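Local coordinates for protein transcription factor GAMBIF1 (Anopheles gambiae, PDB 1BVO) that binds DNA through its Rel homology specificity domain, the part present here, and probably activates RNA polymerase II transcription as a Dorsal-type immune factor, at residues Val53-Cys58 with Lys81-Val86; Val122-Thr127 with Arg144-Val149. All blocks are in the same frame, centred on the assembly; numbering follows the deposited sequence.

Contact 1: residues Val53-Cys58 with Lys81-Val86; sequences VVVVSC and KGVCTV
Val54 and Val86 form a hydrogen-bonded antiparallel pair: Val54 N donates to Val86 O at 2.7 Å, and Val86 N returns a bond to Val54 O at 2.9 Å. Two residues on, Val56 and Cys84 repeat the exchange, with Val56 N to Cys84 O at 2.8 Å and Cys84 N to Val56 O at 3.0 Å. Between these two hydrogen-bonded pairs, Val55 faces Thr85 as a non-hydrogen-bonded pair, where the CA of Thr85 lies 3.3 Å from Val54 O in a CA-H...O contact. Beyond the last direct backbone bonds, a water accepts from Cys58 N and donates to Gly82 O. On one face Val54 and Val86 lie side by side, CG1 of Val54 against CG2 of Val86; each of these methyls sits between its own backbone N and carbonyl carbon. Val56 and Cys84 share this face, and Cys84 SG is joined to Cys79 in a disulfide. On the other face Val55 works like a fork: CG1, anti to the backbone N (chi1 175°), meets Val83 CG1 at 3.7 Å, while CG2 meets Thr85 CG2 at 3.7 Å. Phe97 packs on Val54 and Val56, and helix 107-120 touches Val83. In this main sheet of the immunoglobulin-like Rel homology domain, reciprocal bonds satisfy the backbone, the Val54-Cys84 face is buried and apolar, the Val55-Thr85 face more open, and the disulfide ties strand 83-87 to strand 79-80.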
loop_
_atom_site.group_PDB
_atom_site.type_symbol
_atom_site.label_atom_id
_atom_site.label_comp_id
_atom_site.label_asym_id
_atom_site.label_seq_id
_atom_site.Cartn_x
_atom_site.Cartn_y
_atom_site.Cartn_z
ATOM N N VAL C 53 -6.691 36.082 -12.494
ATOM C CA VAL C 53 -6.783 34.857 -11.742
ATOM C C VAL C 53 -5.399 34.257 -11.595
ATOM O O VAL C 53 -4.433 34.717 -12.225
ATOM C CB VAL C 53 -7.742 33.884 -12.436
ATOM C CG1 VAL C 53 -9.128 34.498 -12.482
ATOM C CG2 VAL C 53 -7.256 33.588 -13.850
ATOM N N VAL C 54 -5.277 33.276 -10.716
ATOM C CA VAL C 54 -4.007 32.625 -10.501
ATOM C C VAL C 54 -4.231 31.134 -10.374
ATOM O O VAL C 54 -5.201 30.672 -9.779
ATOM C CB VAL C 54 -3.301 33.161 -9.244
ATOM C CG1 VAL C 54 -3.960 32.623 -7.979
ATOM C CG2 VAL C 54 -1.820 32.807 -9.270
ATOM N N VAL C 55 -3.359 30.393 -11.035
ATOM C CA VAL C 55 -3.384 28.945 -11.013
ATOM C C VAL C 55 -2.151 28.500 -10.265
ATOM O O VAL C 55 -1.019 28.879 -10.603
ATOM C CB VAL C 55 -3.298 28.352 -12.422
ATOM C CG1 VAL C 55 -3.201 26.828 -12.353
ATOM C CG2 VAL C 55 -4.504 28.769 -13.233
ATOM N N VAL C 56 -2.360 27.702 -9.239
ATOM C CA VAL C 56 -1.267 27.203 -8.451
ATOM C C VAL C 56 -1.263 25.693 -8.620
ATOM O O VAL C 56 -2.322 25.060 -8.651
ATOM C CB VAL C 56 -1.436 27.553 -6.965
ATOM C CG1 VAL C 56 -0.191 27.151 -6.190
ATOM C CG2 VAL C 56 -1.724 29.028 -6.807
ATOM N N SER C 57 -0.077 25.142 -8.849
ATOM C CA SER C 57 0.079 23.700 -8.982
ATOM C C SER C 57 1.501 23.355 -8.576
ATOM O O SER C 57 2.349 24.240 -8.441
ATOM C CB SER C 57 -0.218 23.211 -10.404
ATOM O OG SER C 57 0.761 23.625 -11.337
ATOM N N CYS C 58 1.728 22.080 -8.309
ATOM C CA CYS C 58 3.028 21.587 -7.905
ATOM C C CYS C 58 3.916 21.287 -9.095
ATOM O O CYS C 58 3.509 20.582 -10.029
ATOM C CB CYS C 58 2.874 20.294 -7.124
ATOM S SG CYS C 58 2.218 20.468 -5.476
ATOM N N LYS C 81 -8.979 18.977 -9.172
ATOM C CA LYS C 81 -8.059 18.142 -9.933
ATOM C C LYS C 81 -6.588 18.438 -9.588
ATOM O O LYS C 81 -5.724 18.529 -10.469
ATOM C CB LYS C 81 -8.345 18.272 -11.437
ATOM C CG LYS C 81 -9.445 17.360 -11.957
ATOM C CD LYS C 81 -8.877 16.437 -13.036
ATOM C CE LYS C 81 -9.915 15.510 -13.678
ATOM N NZ LYS C 81 -10.193 14.274 -12.887
ATOM N N GLY C 82 -6.323 18.576 -8.288
ATOM C CA GLY C 82 -4.981 18.831 -7.787
ATOM C C GLY C 82 -4.418 20.188 -8.135
ATOM O O GLY C 82 -3.330 20.580 -7.695
ATOM N N VAL C 83 -5.166 20.899 -8.954
ATOM C CA VAL C 83 -4.786 22.210 -9.389
ATOM C C VAL C 83 -5.701 23.124 -8.659
ATOM O O VAL C 83 -6.871 22.829 -8.452
ATOM C CB VAL C 83 -4.965 22.344 -10.874
ATOM C CG1 VAL C 83 -4.964 23.802 -11.292
ATOM C CG2 VAL C 83 -3.842 21.599 -11.565
ATOM N N CYS C 84 -5.181 24.273 -8.304
ATOM C CA CYS C 84 -5.955 25.193 -7.532
ATOM C C CYS C 84 -5.975 26.560 -8.192
ATOM O O CYS C 84 -4.947 27.208 -8.319
ATOM C CB CYS C 84 -5.346 25.216 -6.142
ATOM S SG CYS C 84 -6.013 26.401 -5.074
ATOM N N THR C 85 -7.183 27.021 -8.498
ATOM C CA THR C 85 -7.405 28.274 -9.210
ATOM C C THR C 85 -8.238 29.315 -8.446
ATOM O O THR C 85 -9.390 29.051 -8.113
ATOM C CB THR C 85 -8.171 27.972 -10.515
ATOM O OG1 THR C 85 -7.824 26.652 -10.971
ATOM C CG2 THR C 85 -7.849 28.990 -11.597
ATOM N N VAL C 86 -7.690 30.509 -8.210
ATOM C CA VAL C 86 -8.438 31.565 -7.519
ATOM C C VAL C 86 -8.267 32.935 -8.189
ATOM O O VAL C 86 -7.240 33.204 -8.812
ATOM C CB VAL C 86 -8.045 31.706 -6.018
ATOM C CG1 VAL C 86 -8.373 30.439 -5.258
ATOM C CG2 VAL C 86 -6.583 32.077 -5.869
HETATM O O HOH W 1 -0.679 20.443 -7.858
#

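Contact 2: residues Val122-Thr127 with Arg144-Val149; sequences VDPFRT and RLCFQV
Cys146 is the first residue of strand segment 144-149 to meet the loop 122-127, and its sulfur packs on the Pro124 ring. Its SG, anti to the backbone N (chi1 -167°), reaches the proline ring at two neighbouring carbons, Pro124 CB at 3.5 Å and Pro124 CG at 3.6 Å. The same sulfur lies 4.0 Å from Phe125 CE1 and 5.1 Å from the centroid of the Phe125 ring, an oblique sulfur-aromatic contact 59° off the ring normal. Two residues on, Gln148 returns to the loop side, its chain extended beyond CG and crossing Pro124 at about a right angle. The amide spans the proline: NE2 of Gln148 lies 3.7 Å from Pro124 CA, and OE1 of Gln148 lies 3.9 Å from Pro124 CG. No hydrogen bond joins the two segments. The loop is shaped by a type I beta turn from Asp123 to Arg126, and the Asp123 carboxylate binds Thr127 N through OD2 at 3.0 Å, with OD2 also taking Gly128 N. Through Pro124 the loop after helix 107-120 rests on strand 142-152, and Phe125 reaches on to Val167 of strand 159-172.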
loop_
_atom_site.group_PDB
_atom_site.type_symbol
_atom_site.label_atom_id
_atom_site.label_comp_id
_atom_site.label_asym_id
_atom_site.label_seq_id
_atom_site.Cartn_x
_atom_site.Cartn_y
_atom_site.Cartn_z
ATOM N N VAL C 122 -2.365 21.489 -17.485
ATOM C CA VAL C 122 -1.519 22.309 -16.626
ATOM C C VAL C 122 -0.054 21.934 -16.799
ATOM O O VAL C 122 0.393 20.884 -16.330
ATOM C CB VAL C 122 -1.900 22.200 -15.133
ATOM C CG1 VAL C 122 -0.824 22.802 -14.251
ATOM C CG2 VAL C 122 -3.196 22.933 -14.889
ATOM N N ASP C 123 0.672 22.769 -17.521
ATOM C CA ASP C 123 2.076 22.534 -17.730
ATOM C C ASP C 123 2.684 23.907 -17.807
ATOM O O ASP C 123 2.782 24.505 -18.877
ATOM C CB ASP C 123 2.307 21.769 -19.028
ATOM C CG ASP C 123 3.779 21.506 -19.293
ATOM O OD1 ASP C 123 4.655 22.028 -18.567
ATOM O OD2 ASP C 123 4.069 20.775 -20.258
ATOM N N PRO C 124 3.082 24.441 -16.654
ATOM C CA PRO C 124 3.678 25.766 -16.553
ATOM C C PRO C 124 4.823 26.053 -17.508
ATOM O O PRO C 124 4.767 27.003 -18.288
ATOM C CB PRO C 124 4.139 25.820 -15.096
ATOM C CG PRO C 124 3.146 24.948 -14.390
ATOM C CD PRO C 124 3.057 23.781 -15.335
ATOM N N PHE C 125 5.865 25.237 -17.446
ATOM C CA PHE C 125 7.037 25.475 -18.271
ATOM C C PHE C 125 7.178 24.791 -19.640
ATOM O O PHE C 125 8.247 24.869 -20.252
ATOM C CB PHE C 125 8.287 25.260 -17.412
ATOM C CG PHE C 125 8.353 26.159 -16.219
ATOM C CD1 PHE C 125 7.765 25.795 -15.010
ATOM C CD2 PHE C 125 8.991 27.394 -16.303
ATOM C CE1 PHE C 125 7.817 26.652 -13.900
ATOM C CE2 PHE C 125 9.045 28.254 -15.208
ATOM C CZ PHE C 125 8.455 27.882 -14.002
ATOM N N ARG C 126 6.094 24.214 -20.160
ATOM C CA ARG C 126 6.119 23.531 -21.463
ATOM C C ARG C 126 7.226 22.505 -21.396
ATOM O O ARG C 126 8.262 22.594 -22.047
ATOM C CB ARG C 126 6.321 24.535 -22.600
ATOM C CG ARG C 126 5.107 25.433 -22.797
ATOM C CD ARG C 126 5.439 26.715 -23.539
ATOM N NE ARG C 126 4.221 27.515 -23.735
ATOM C CZ ARG C 126 3.829 28.028 -24.902
ATOM N NH1 ARG C 126 4.561 27.823 -25.995
ATOM N NH2 ARG C 126 2.688 28.715 -24.984
ATOM N N THR C 127 6.933 21.490 -20.610
ATOM C CA THR C 127 7.824 20.401 -20.296
ATOM C C THR C 127 7.287 19.065 -20.817
ATOM O O THR C 127 8.043 18.090 -20.974
ATOM C CB THR C 127 7.938 20.401 -18.761
ATOM O OG1 THR C 127 9.167 21.015 -18.361
ATOM C CG2 THR C 127 7.815 19.014 -18.187
ATOM N N ARG C 144 7.456 22.439 -5.369
ATOM C CA ARG C 144 7.480 23.884 -5.332
ATOM C C ARG C 144 6.084 24.233 -5.844
ATOM O O ARG C 144 5.453 23.456 -6.579
ATOM C CB ARG C 144 8.507 24.478 -6.275
ATOM C CG ARG C 144 9.948 24.115 -6.056
ATOM C CD ARG C 144 10.736 24.867 -7.124
ATOM N NE ARG C 144 12.138 24.504 -7.247
ATOM C CZ ARG C 144 13.136 25.244 -6.792
ATOM N NH1 ARG C 144 12.890 26.393 -6.178
ATOM N NH2 ARG C 144 14.386 24.843 -6.981
ATOM N N LEU C 145 5.559 25.345 -5.361
ATOM C CA LEU C 145 4.248 25.801 -5.776
ATOM C C LEU C 145 4.494 26.635 -7.014
ATOM O O LEU C 145 5.444 27.435 -7.064
ATOM C CB LEU C 145 3.628 26.674 -4.683
ATOM C CG LEU C 145 3.401 25.952 -3.357
ATOM C CD1 LEU C 145 2.956 26.932 -2.292
ATOM C CD2 LEU C 145 2.384 24.852 -3.555
ATOM N N CYS C 146 3.671 26.438 -8.028
ATOM C CA CYS C 146 3.822 27.215 -9.243
ATOM C C CYS C 146 2.646 28.177 -9.354
ATOM O O CYS C 146 1.480 27.767 -9.223
ATOM C CB CYS C 146 3.863 26.330 -10.470
ATOM S SG CYS C 146 4.416 27.235 -11.938
ATOM N N PHE C 147 2.944 29.459 -9.539
ATOM C CA PHE C 147 1.891 30.448 -9.647
ATOM C C PHE C 147 1.799 30.982 -11.063
ATOM O O PHE C 147 2.630 31.774 -11.488
ATOM C CB PHE C 147 2.130 31.607 -8.677
ATOM C CG PHE C 147 2.231 31.184 -7.228
ATOM C CD1 PHE C 147 1.098 31.082 -6.441
ATOM C CD2 PHE C 147 3.461 30.890 -6.661
ATOM C CE1 PHE C 147 1.188 30.684 -5.105
ATOM C CE2 PHE C 147 3.566 30.493 -5.338
ATOM C CZ PHE C 147 2.424 30.392 -4.554
ATOM N N GLN C 148 0.824 30.505 -11.820
ATOM C CA GLN C 148 0.652 31.021 -13.170
ATOM C C GLN C 148 -0.435 32.061 -13.090
ATOM O O GLN C 148 -1.592 31.730 -12.775
ATOM C CB GLN C 148 0.187 29.962 -14.134
ATOM C CG GLN C 148 1.216 28.998 -14.562
ATOM C CD GLN C 148 0.557 27.901 -15.286
ATOM O OE1 GLN C 148 -0.144 27.076 -14.674
ATOM N NE2 GLN C 148 0.654 27.932 -16.611
ATOM N N VAL C 149 -0.090 33.312 -13.368
ATOM C CA VAL C 149 -1.073 34.376 -13.310
ATOM C C VAL C 149 -1.568 34.720 -14.709
ATOM O O VAL C 149 -0.794 34.697 -15.675
ATOM C CB VAL C 149 -0.511 35.623 -12.582
ATOM C CG1 VAL C 149 -1.277 36.875 -12.978
ATOM C CG2 VAL C 149 -0.612 35.427 -11.077
#

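Both contacts use the five-stranded antiparallel sheet of the Rel homology DNA-binding domain, with centres 9 Å apart. Contact 1 is a buried pairing within the sheet, made by reciprocal backbone bonds; contact 2 is a partly buried packing of a loop onto one of its strands, made by van der Waals packing, largely of side chains, without a hydrogen bond between the segments and with about half the buried surface. Strands 52-59 and 142-152 are neighbours and join the two: probable hydrogen bonds run from Cys146 N to Ser57 O and from Gln148 N to Val55 O. Val54 packs on Val149, and Val122 CG1 lies 3.4 Å from Ser57 OG. Neither contact approaches the bound DNA closer than about 14 Å at its nearest atom.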